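Local coordinates for protein malate dehydrogenase (Pyrococcus horikoshii, PDB 1V9N) that catalyses the reversible, NAD-dependent oxidation of (S)-malate to oxaloacetate as a homodimeric enzyme of the LDH2/MDH2 oxidoreductase family, at residues V14-L19 / T332-G337; F20-R25 / Q58-Y63; Q98-R103 / V278-M283. All coordinates share one frame; numbering follows the deposited sequence.

In the fold
From the N terminus, the chain leaves strand 11-14 and enters helix 16-29, which serves contact 1 at its start and contact 2 further on; their centres are 15 Å apart. Contact 2 closes first, a short loop through helix 34-49 to helix 60-69. Contact 3 opens only after that and brings helix 97-115 against strand 278-285 of the seven-stranded sheet. Contact 1 closes last, when helix 324-336 returns to the N-terminal segment, so the other two, which follow in series, both fall within its span. Contacts 2 and 3 meet at Y63 OH and Q98 NE2, 3.1 Å apart in what is probably a weak hydrogen bond, joining helix 60-69 to helix 97-115.

Contact 1 of 3, residues V14-L19 / T332-G337; sequences VPKDRL and TRLKLG
V14 and G337 meet through their backbones where a strand-to-helix junction passes a helix-to-strand junction: strand 11-14 turns into helix 16-29, while helix 324-336 ends and passes into strand 338-341. The two strands form a small antiparallel sheet, and V14 is backbone hydrogen-bonded to I338, the residue that follows G337. V14 O lies 3.9 Å from G337 C; the valine side chain points away and packs on I340 instead. At G337 phi is 100°, and with these backbone angles a beta carbon would collide with the carbonyl oxygen of L336. The absence of a side chain thus allows the chain to leave the helix in this conformation. P15 follows V14 as the N-cap residue of helix 16-29, and its carbonyl oxygen accepts L19 N at 3.0 Å. K16 then makes the side-chain part of the contact. Its CG is anti to the backbone N (chi1 -176°), and the bend at the next bond (chi2 -82°) carries the amine end away from the partner helix, leaving the aliphatic root to do the touching. V45 and L49 of helix 34-49 also pack on this lysine. K16 and L334 run alongside each other in the same direction, with L334 CD2 4.1 Å from K16 CB and 3.8 Å from K16 CG.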
loop_
_atom_site.group_PDB
_atom_site.type_symbol
_atom_site.label_atom_id
_atom_site.label_comp_id
_atom_site.label_asym_id
_atom_site.label_seq_id
_atom_site.Cartn_x
_atom_site.Cartn_y
_atom_site.Cartn_z
ATOM N N VAL A 14 18.407 29.838 -2.826
ATOM C CA VAL A 14 17.684 30.534 -3.881
ATOM C C VAL A 14 16.269 30.824 -3.406
ATOM O O VAL A 14 15.539 29.914 -3.024
ATOM C CB VAL A 14 17.606 29.682 -5.171
ATOM C CG1 VAL A 14 16.849 30.438 -6.244
ATOM C CG2 VAL A 14 19.005 29.330 -5.653
ATOM N N PRO A 15 15.865 32.103 -3.414
ATOM C CA PRO A 15 14.517 32.473 -2.976
ATOM C C PRO A 15 13.462 31.629 -3.684
ATOM O O PRO A 15 13.422 31.574 -4.912
ATOM C CB PRO A 15 14.431 33.947 -3.355
ATOM C CG PRO A 15 15.839 34.412 -3.151
ATOM C CD PRO A 15 16.639 33.300 -3.790
ATOM N N LYS A 16 12.619 30.970 -2.897
ATOM C CA LYS A 16 11.562 30.121 -3.430
ATOM C C LYS A 16 10.877 30.773 -4.629
ATOM O O LYS A 16 10.763 30.169 -5.696
ATOM C CB LYS A 16 10.541 29.822 -2.325
ATOM C CG LYS A 16 9.422 28.872 -2.711
ATOM C CD LYS A 16 8.308 29.583 -3.456
ATOM C CE LYS A 16 7.175 28.631 -3.777
ATOM N NZ LYS A 16 6.077 29.300 -4.521
ATOM N N ASP A 17 10.436 32.013 -4.443
ATOM C CA ASP A 17 9.751 32.770 -5.485
ATOM C C ASP A 17 10.612 32.956 -6.732
ATOM O O ASP A 17 10.099 33.085 -7.844
ATOM C CB ASP A 17 9.345 34.135 -4.934
ATOM C CG ASP A 17 8.543 34.023 -3.653
ATOM O OD1 ASP A 17 7.373 33.586 -3.722
ATOM O OD2 ASP A 17 9.089 34.360 -2.578
ATOM N N ARG A 18 11.926 32.966 -6.535
ATOM C CA ARG A 18 12.866 33.138 -7.632
ATOM C C ARG A 18 12.989 31.860 -8.446
ATOM O O ARG A 18 13.001 31.894 -9.676
ATOM C CB ARG A 18 14.234 33.541 -7.079
ATOM C CG ARG A 18 15.303 33.788 -8.128
ATOM C CD ARG A 18 16.364 34.713 -7.561
ATOM N NE ARG A 18 15.779 36.002 -7.197
ATOM C CZ ARG A 18 16.398 36.938 -6.484
ATOM N NH1 ARG A 18 17.635 36.735 -6.048
ATOM N NH2 ARG A 18 15.779 38.080 -6.211
ATOM N N LEU A 19 13.087 30.730 -7.754
ATOM C CA LEU A 19 13.202 29.442 -8.422
ATOM C C LEU A 19 11.929 29.189 -9.221
ATOM O O LEU A 19 11.977 28.727 -10.363
ATOM C CB LEU A 19 13.402 28.327 -7.393
ATOM C CG LEU A 19 13.672 26.926 -7.947
ATOM C CD1 LEU A 19 14.945 26.943 -8.783
ATOM C CD2 LEU A 19 13.807 25.940 -6.803
ATOM N N THR A 332 11.300 26.067 6.778
ATOM C CA THR A 332 12.641 26.625 6.868
ATOM C C THR A 332 13.065 27.309 5.570
ATOM O O THR A 332 13.365 28.506 5.547
ATOM C CB THR A 332 13.669 25.523 7.194
ATOM O OG1 THR A 332 13.425 25.012 8.509
ATOM C CG2 THR A 332 15.087 26.069 7.114
ATOM N N ARG A 333 13.082 26.535 4.492
ATOM C CA ARG A 333 13.493 27.031 3.188
ATOM C C ARG A 333 12.643 28.161 2.615
ATOM O O ARG A 333 13.049 28.818 1.659
ATOM C CB ARG A 333 13.565 25.859 2.210
ATOM C CG ARG A 333 14.547 24.801 2.667
ATOM C CD ARG A 333 14.642 23.637 1.713
ATOM N NE ARG A 333 15.722 22.734 2.102
ATOM C CZ ARG A 333 16.057 21.642 1.429
ATOM N NH1 ARG A 333 15.392 21.312 0.329
ATOM N NH2 ARG A 333 17.058 20.882 1.851
ATOM N N LEU A 334 11.472 28.400 3.193
ATOM C CA LEU A 334 10.614 29.474 2.706
ATOM C C LEU A 334 11.112 30.843 3.172
ATOM O O LEU A 334 10.912 31.851 2.491
ATOM C CB LEU A 334 9.171 29.259 3.168
ATOM C CG LEU A 334 8.370 28.219 2.379
ATOM C CD1 LEU A 334 6.992 28.040 3.000
ATOM C CD2 LEU A 334 8.245 28.678 0.932
ATOM N N LYS A 335 11.757 30.880 4.333
ATOM C CA LYS A 335 12.278 32.135 4.857
ATOM C C LYS A 335 13.800 32.144 4.848
ATOM O O LYS A 335 14.424 33.191 5.008
ATOM C CB LYS A 335 11.746 32.385 6.275
ATOM C CG LYS A 335 11.881 31.212 7.235
ATOM C CD LYS A 335 11.077 31.472 8.504
ATOM C CE LYS A 335 11.031 30.250 9.410
ATOM N NZ LYS A 335 10.106 30.444 10.565
ATOM N N LEU A 336 14.391 30.973 4.641
ATOM C CA LEU A 336 15.840 30.836 4.603
ATOM C C LEU A 336 16.287 30.648 3.153
ATOM O O LEU A 336 17.447 30.886 2.809
ATOM C CB LEU A 336 16.257 29.636 5.455
ATOM C CG LEU A 336 17.685 29.562 6.002
ATOM C CD1 LEU A 336 17.767 28.459 7.043
ATOM C CD2 LEU A 336 18.669 29.316 4.875
ATOM N N GLY A 337 15.353 30.227 2.304
ATOM C CA GLY A 337 15.665 30.015 0.903
ATOM C C GLY A 337 15.894 28.554 0.567
ATOM O O GLY A 337 16.271 27.763 1.431
#

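Contact 2 of 3, residues F20-R25 / Q58-Y63; sequences FSFIVR and QRLKRY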
loop_
_atom_site.group_PDB
_atom_site.type_symbol
_atom_site.label_atom_id
_atom_site.label_comp_id
_atom_site.label_asym_id
_atom_site.label_seq_id
_atom_site.Cartn_x
_atom_site.Cartn_y
_atom_site.Cartn_z
ATOM N N PHE A 20 10.793 29.520 -8.617
ATOM C CA PHE A 20 9.495 29.337 -9.249
ATOM C C PHE A 20 9.371 30.105 -10.561
ATOM O O PHE A 20 9.004 29.531 -11.586
ATOM C CB PHE A 20 8.379 29.795 -8.306
ATOM C CG PHE A 20 6.999 29.590 -8.858
ATOM C CD1 PHE A 20 6.301 28.412 -8.603
ATOM C CD2 PHE A 20 6.399 30.564 -9.648
ATOM C CE1 PHE A 20 5.027 28.212 -9.126
ATOM C CE2 PHE A 20 5.124 30.369 -10.177
ATOM C CZ PHE A 20 4.439 29.188 -9.914
ATOM N N SER A 21 9.656 31.406 -10.520
ATOM C CA SER A 21 9.551 32.249 -11.711
ATOM C C SER A 21 10.525 31.795 -12.796
ATOM O O SER A 21 10.241 31.908 -13.982
ATOM C CB SER A 21 9.819 33.716 -11.353
ATOM O OG SER A 21 11.138 33.883 -10.866
ATOM N N PHE A 22 11.674 31.283 -12.379
ATOM C CA PHE A 22 12.663 30.796 -13.325
ATOM C C PHE A 22 12.056 29.655 -14.139
ATOM O O PHE A 22 12.014 29.712 -15.371
ATOM C CB PHE A 22 13.901 30.293 -12.587
ATOM C CG PHE A 22 14.835 29.501 -13.454
ATOM C CD1 PHE A 22 15.533 30.114 -14.488
ATOM C CD2 PHE A 22 14.981 28.131 -13.267
ATOM C CE1 PHE A 22 16.358 29.374 -15.323
ATOM C CE2 PHE A 22 15.807 27.379 -14.100
ATOM C CZ PHE A 22 16.494 28.001 -15.129
ATOM N N ILE A 23 11.581 28.624 -13.442
ATOM C CA ILE A 23 10.974 27.466 -14.093
ATOM C C ILE A 23 9.891 27.901 -15.071
ATOM O O ILE A 23 9.832 27.410 -16.197
ATOM C CB ILE A 23 10.351 26.492 -13.052
ATOM C CG1 ILE A 23 11.449 25.930 -12.150
ATOM C CG2 ILE A 23 9.627 25.347 -13.761
ATOM C CD1 ILE A 23 10.918 25.151 -10.957
ATOM N N VAL A 24 9.039 28.823 -14.634
ATOM C CA VAL A 24 7.954 29.322 -15.474
ATOM C C VAL A 24 8.484 30.036 -16.722
ATOM O O VAL A 24 7.888 29.931 -17.799
ATOM C CB VAL A 24 7.025 30.278 -14.676
ATOM C CG1 VAL A 24 6.009 30.925 -15.607
ATOM C CG2 VAL A 24 6.295 29.495 -13.583
ATOM N N ARG A 25 9.597 30.756 -16.578
ATOM C CA ARG A 25 10.197 31.463 -17.712
ATOM C C ARG A 25 10.642 30.467 -18.775
ATOM O O ARG A 25 10.317 30.606 -19.953
ATOM C CB ARG A 25 11.428 32.271 -17.282
ATOM C CG ARG A 25 11.145 33.631 -16.688
ATOM C CD ARG A 25 12.374 34.527 -16.818
ATOM N NE ARG A 25 13.503 34.079 -16.010
ATOM C CZ ARG A 25 13.527 34.113 -14.680
ATOM N NH1 ARG A 25 12.480 34.575 -14.010
ATOM N NH2 ARG A 25 14.599 33.695 -14.020
ATOM N N GLN A 58 16.159 19.784 -10.319
ATOM C CA GLN A 58 17.221 18.965 -10.886
ATOM C C GLN A 58 16.685 18.143 -12.060
ATOM O O GLN A 58 17.451 17.598 -12.852
ATOM C CB GLN A 58 17.770 18.020 -9.820
ATOM C CG GLN A 58 18.897 17.135 -10.308
ATOM C CD GLN A 58 19.034 15.871 -9.487
ATOM O OE1 GLN A 58 18.177 14.985 -9.541
ATOM N NE2 GLN A 58 20.110 15.781 -8.718
ATOM N N ARG A 59 15.363 18.066 -12.166
ATOM C CA ARG A 59 14.704 17.297 -13.215
ATOM C C ARG A 59 14.101 18.179 -14.287
ATOM O O ARG A 59 13.326 17.712 -15.119
ATOM C CB ARG A 59 13.593 16.472 -12.595
ATOM C CG ARG A 59 14.059 15.665 -11.424
ATOM C CD ARG A 59 14.407 14.292 -11.881
ATOM N NE ARG A 59 13.495 13.310 -11.318
ATOM C CZ ARG A 59 13.525 12.029 -11.648
ATOM N NH1 ARG A 59 14.415 11.615 -12.535
ATOM N NH2 ARG A 59 12.697 11.163 -11.082
ATOM N N LEU A 60 14.428 19.463 -14.253
ATOM C CA LEU A 60 13.900 20.376 -15.247
ATOM C C LEU A 60 14.482 20.035 -16.617
ATOM O O LEU A 60 13.799 20.133 -17.635
ATOM C CB LEU A 60 14.244 21.816 -14.878
ATOM C CG LEU A 60 13.706 22.860 -15.855
ATOM C CD1 LEU A 60 12.180 22.864 -15.810
ATOM C CD2 LEU A 60 14.265 24.231 -15.495
ATOM N N LYS A 61 15.745 19.622 -16.640
ATOM C CA LYS A 61 16.404 19.270 -17.897
ATOM C C LYS A 61 15.696 18.099 -18.580
ATOM O O LYS A 61 15.703 17.990 -19.807
ATOM C CB LYS A 61 17.869 18.912 -17.645
ATOM C CG LYS A 61 18.069 17.664 -16.808
ATOM C CD LYS A 61 19.547 17.330 -16.661
ATOM C CE LYS A 61 19.741 16.036 -15.883
ATOM N NZ LYS A 61 21.177 15.659 -15.777
ATOM N N ARG A 62 15.089 17.230 -17.775
ATOM C CA ARG A 62 14.365 16.071 -18.281
ATOM C C ARG A 62 13.128 16.519 -19.054
ATOM O O ARG A 62 12.856 16.030 -20.152
ATOM C CB ARG A 62 13.946 15.164 -17.118
ATOM C CG ARG A 62 13.043 14.001 -17.517
ATOM C CD ARG A 62 12.652 13.135 -16.315
ATOM N NE ARG A 62 12.022 11.890 -16.738
ATOM C CZ ARG A 62 11.848 10.826 -15.960
ATOM N NH1 ARG A 62 12.257 10.845 -14.696
ATOM N NH2 ARG A 62 11.277 9.732 -16.454
ATOM N N TYR A 63 12.377 17.449 -18.475
ATOM C CA TYR A 63 11.172 17.948 -19.122
ATOM C C TYR A 63 11.512 18.822 -20.316
ATOM O O TYR A 63 10.818 18.782 -21.330
ATOM C CB TYR A 63 10.309 18.720 -18.119
ATOM C CG TYR A 63 9.972 17.912 -16.886
ATOM C CD1 TYR A 63 9.555 16.585 -16.992
ATOM C CD2 TYR A 63 10.079 18.467 -15.613
ATOM C CE1 TYR A 63 9.256 15.830 -15.860
ATOM C CE2 TYR A 63 9.780 17.719 -14.474
ATOM C CZ TYR A 63 9.369 16.404 -14.606
ATOM O OH TYR A 63 9.063 15.670 -13.481
#
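L60 divides its two methyl groups between F22 and I23, and it makes all the contacts between residues 58-63 and residues 20-25. It is a buried, wholly apolar helix-helix contact within a helical cluster: helix 34-49 adds A41 and V45 around I23, and helix 342-355 adds L348, which touches both F22 and L60. The second segment approaches through R59, the N-cap residue, after which the chain turns into the helix and the CB of L60 points toward the first helix. CG of L60 is anti to the backbone N (chi1 -179°), extending the side chain so that its fork reaches across between the helices. Branch CD1 meets I23 CG2 at 4.1 Å. Branch CD2 approaches the F22 ring obliquely and comes within 3.8 Å of F22 CE2. Across that ring, R25 NH2 stands in its plane at the edge, 3.7 Å from F22 CD1, the carbon para to CE2. The R25 guanidinium lies with one face over F22 CA; its NH2 is bonded to the carbonyl oxygen of E358, and its NH1 only weakly to S21 OG. The two backbones stay well apart, with I23 CA and L60 CA separated by 7.8 Å, so the side chains alone bridge the gap. Y63, one helical turn beyond R59, is the last residue of the segment, and its hydroxyl is hydrogen-bonded to H127. Its backbone N makes a weak bond to R59 O, and the same oxygen sits 3.3 Å above one face of the Y63 ring, offset toward the rim.

Contact 3 of 3, residues Q98-R103 / V278-M283; sequences QVVGYR and VCHFFM
F282 packs against the backbone of G101, bringing helix 97-115 onto the central sheet of an alpha/beta layered domain. Strand 278-285 runs antiparallel between strands 117-125 and 144-149, and H280 and F282, two residues apart along it, both point toward the helix. The tight part is at F282. Its CZ comes to 3.5 Å from G101 CA, while G101 O lies over one face of the ring, 4.0 Å from both F282 CE1 and F282 CZ. A beta carbon at G101 would itself fall 3.5 Å from F282 CZ, which suggests that a side chain there would crowd the ring; this is consistent with glycine permitting the close approach of helix and strand, 7.4 Å between G101 CA and H280 CA. An alanine in place of F282 would remove the ring that packs over G101 and is likely to leave a gap between helix and sheet. The looser part lies at H280, where V100 CG1 stands near the imidazole plane, at its edge, 4.3 Å from H280 CD2. That ring, about 7 Å from bound NADPH, is held mainly by other residues: NE2 bonds with S125 OG, ND1 with T149 OG1, and Y128 stacks on it. On the other face of the strand F281 and M283, a selenomethionine, pack on M283 of the second subunit. Away from the strand, helix 34-49 covers part of the helix, with Y102 on I39. The solvent side is at R103, which is exposed, with Y102 CE2 sitting 3.9 Å above the centre of the R103 guanidinium.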
loop_
_atom_site.group_PDB
_atom_site.type_symbol
_atom_site.label_atom_id
_atom_site.label_comp_id
_atom_site.label_asym_id
_atom_site.label_seq_id
_atom_site.Cartn_x
_atom_site.Cartn_y
_atom_site.Cartn_z
ATOM N N GLN A 98 2.570 16.478 -14.719
ATOM C CA GLN A 98 1.991 17.402 -13.749
ATOM C C GLN A 98 0.622 17.918 -14.212
ATOM O O GLN A 98 -0.295 18.062 -13.406
ATOM C CB GLN A 98 2.930 18.591 -13.522
ATOM C CG GLN A 98 4.244 18.263 -12.810
ATOM C CD GLN A 98 5.272 17.590 -13.705
ATOM O OE1 GLN A 98 5.097 17.496 -14.917
ATOM N NE2 GLN A 98 6.361 17.125 -13.105
ATOM N N VAL A 99 0.493 18.193 -15.509
ATOM C CA VAL A 99 -0.762 18.685 -16.075
ATOM C C VAL A 99 -1.801 17.574 -16.081
ATOM O O VAL A 99 -2.936 17.772 -15.641
ATOM C CB VAL A 99 -0.561 19.217 -17.522
ATOM C CG1 VAL A 99 -1.905 19.583 -18.146
ATOM C CG2 VAL A 99 0.342 20.437 -17.498
ATOM N N VAL A 100 -1.409 16.398 -16.564
ATOM C CA VAL A 100 -2.315 15.255 -16.598
ATOM C C VAL A 100 -2.754 14.891 -15.171
ATOM O O VAL A 100 -3.940 14.671 -14.912
ATOM C CB VAL A 100 -1.632 14.025 -17.262
ATOM C CG1 VAL A 100 -2.546 12.797 -17.169
ATOM C CG2 VAL A 100 -1.315 14.335 -18.733
ATOM N N GLY A 101 -1.794 14.834 -14.251
ATOM C CA GLY A 101 -2.099 14.498 -12.868
ATOM C C GLY A 101 -2.946 15.550 -12.160
ATOM O O GLY A 101 -3.813 15.219 -11.355
ATOM N N TYR A 102 -2.687 16.820 -12.450
ATOM C CA TYR A 102 -3.443 17.919 -11.851
ATOM C C TYR A 102 -4.916 17.851 -12.262
ATOM O O TYR A 102 -5.808 17.947 -11.423
ATOM C CB TYR A 102 -2.869 19.265 -12.300
ATOM C CG TYR A 102 -3.562 20.465 -11.684
ATOM C CD1 TYR A 102 -3.207 20.923 -10.414
ATOM C CD2 TYR A 102 -4.572 21.143 -12.368
ATOM C CE1 TYR A 102 -3.834 22.028 -9.840
ATOM C CE2 TYR A 102 -5.211 22.253 -11.799
ATOM C CZ TYR A 102 -4.829 22.686 -10.535
ATOM O OH TYR A 102 -5.425 23.794 -9.971
ATOM N N ARG A 103 -5.163 17.690 -13.558
ATOM C CA ARG A 103 -6.532 17.616 -14.073
ATOM C C ARG A 103 -7.230 16.339 -13.628
ATOM O O ARG A 103 -8.434 16.344 -13.345
ATOM C CB ARG A 103 -6.540 17.697 -15.608
ATOM C CG ARG A 103 -5.965 18.990 -16.166
ATOM C CD ARG A 103 -6.768 20.202 -15.713
ATOM N NE ARG A 103 -6.032 21.448 -15.927
ATOM C CZ ARG A 103 -6.450 22.646 -15.528
ATOM N NH1 ARG A 103 -7.609 22.770 -14.890
ATOM N NH2 ARG A 103 -5.702 23.720 -15.757
ATOM N N VAL A 278 3.549 6.659 -19.215
ATOM C CA VAL A 278 3.589 6.578 -17.763
ATOM C C VAL A 278 2.111 6.588 -17.377
ATOM O O VAL A 278 1.317 7.307 -17.987
ATOM C CB VAL A 278 4.278 7.805 -17.126
ATOM C CG1 VAL A 278 4.208 7.702 -15.614
ATOM C CG2 VAL A 278 5.730 7.883 -17.573
ATOM N N CYS A 279 1.736 5.783 -16.389
ATOM C CA CYS A 279 0.343 5.720 -15.968
ATOM C C CYS A 279 0.201 6.101 -14.498
ATOM O O CYS A 279 1.112 5.875 -13.706
ATOM C CB CYS A 279 -0.214 4.315 -16.220
ATOM S SG CYS A 279 -0.187 3.810 -17.988
ATOM N N HIS A 280 -0.943 6.682 -14.142
ATOM C CA HIS A 280 -1.176 7.111 -12.767
ATOM C C HIS A 280 -2.501 6.603 -12.209
ATOM O O HIS A 280 -3.411 6.242 -12.957
ATOM C CB HIS A 280 -1.199 8.642 -12.668
ATOM C CG HIS A 280 -0.166 9.336 -13.500
ATOM N ND1 HIS A 280 1.176 9.023 -13.445
ATOM C CD2 HIS A 280 -0.276 10.365 -14.373
ATOM C CE1 HIS A 280 1.845 9.829 -14.248
ATOM N NE2 HIS A 280 0.988 10.654 -14.824
ATOM N N PHE A 281 -2.596 6.602 -10.884
ATOM C CA PHE A 281 -3.797 6.179 -10.166
ATOM C C PHE A 281 -4.117 7.286 -9.162
ATOM O O PHE A 281 -3.239 7.725 -8.423
ATOM C CB PHE A 281 -3.540 4.869 -9.409
ATOM C CG PHE A 281 -4.694 4.426 -8.542
ATOM C CD1 PHE A 281 -5.735 3.673 -9.072
ATOM C CD2 PHE A 281 -4.742 4.779 -7.195
ATOM C CE1 PHE A 281 -6.812 3.274 -8.278
ATOM C CE2 PHE A 281 -5.813 4.387 -6.388
ATOM C CZ PHE A 281 -6.852 3.630 -6.933
ATOM N N PHE A 282 -5.365 7.743 -9.148
ATOM C CA PHE A 282 -5.787 8.788 -8.218
ATOM C C PHE A 282 -7.070 8.335 -7.543
ATOM O O PHE A 282 -7.992 7.836 -8.198
ATOM C CB PHE A 282 -6.039 10.107 -8.958
ATOM C CG PHE A 282 -4.863 10.583 -9.768
ATOM C CD1 PHE A 282 -3.792 11.232 -9.158
ATOM C CD2 PHE A 282 -4.810 10.348 -11.141
ATOM C CE1 PHE A 282 -2.686 11.639 -9.905
ATOM C CE2 PHE A 282 -3.708 10.751 -11.896
ATOM C CZ PHE A 282 -2.644 11.399 -11.274
HETATM N N MSE A 283 -7.130 8.502 -6.229
HETATM C CA MSE A 283 -8.311 8.113 -5.488
HETATM C C MSE A 283 -8.590 9.115 -4.384
HETATM O O MSE A 283 -7.694 9.493 -3.621
HETATM C CB MSE A 283 -8.127 6.728 -4.883
HETATM C CG MSE A 283 -9.331 6.236 -4.114
HETATM SE SE MSE A 283 -8.958 4.525 -3.340
HETATM C CE MSE A 283 -9.448 4.887 -1.505
#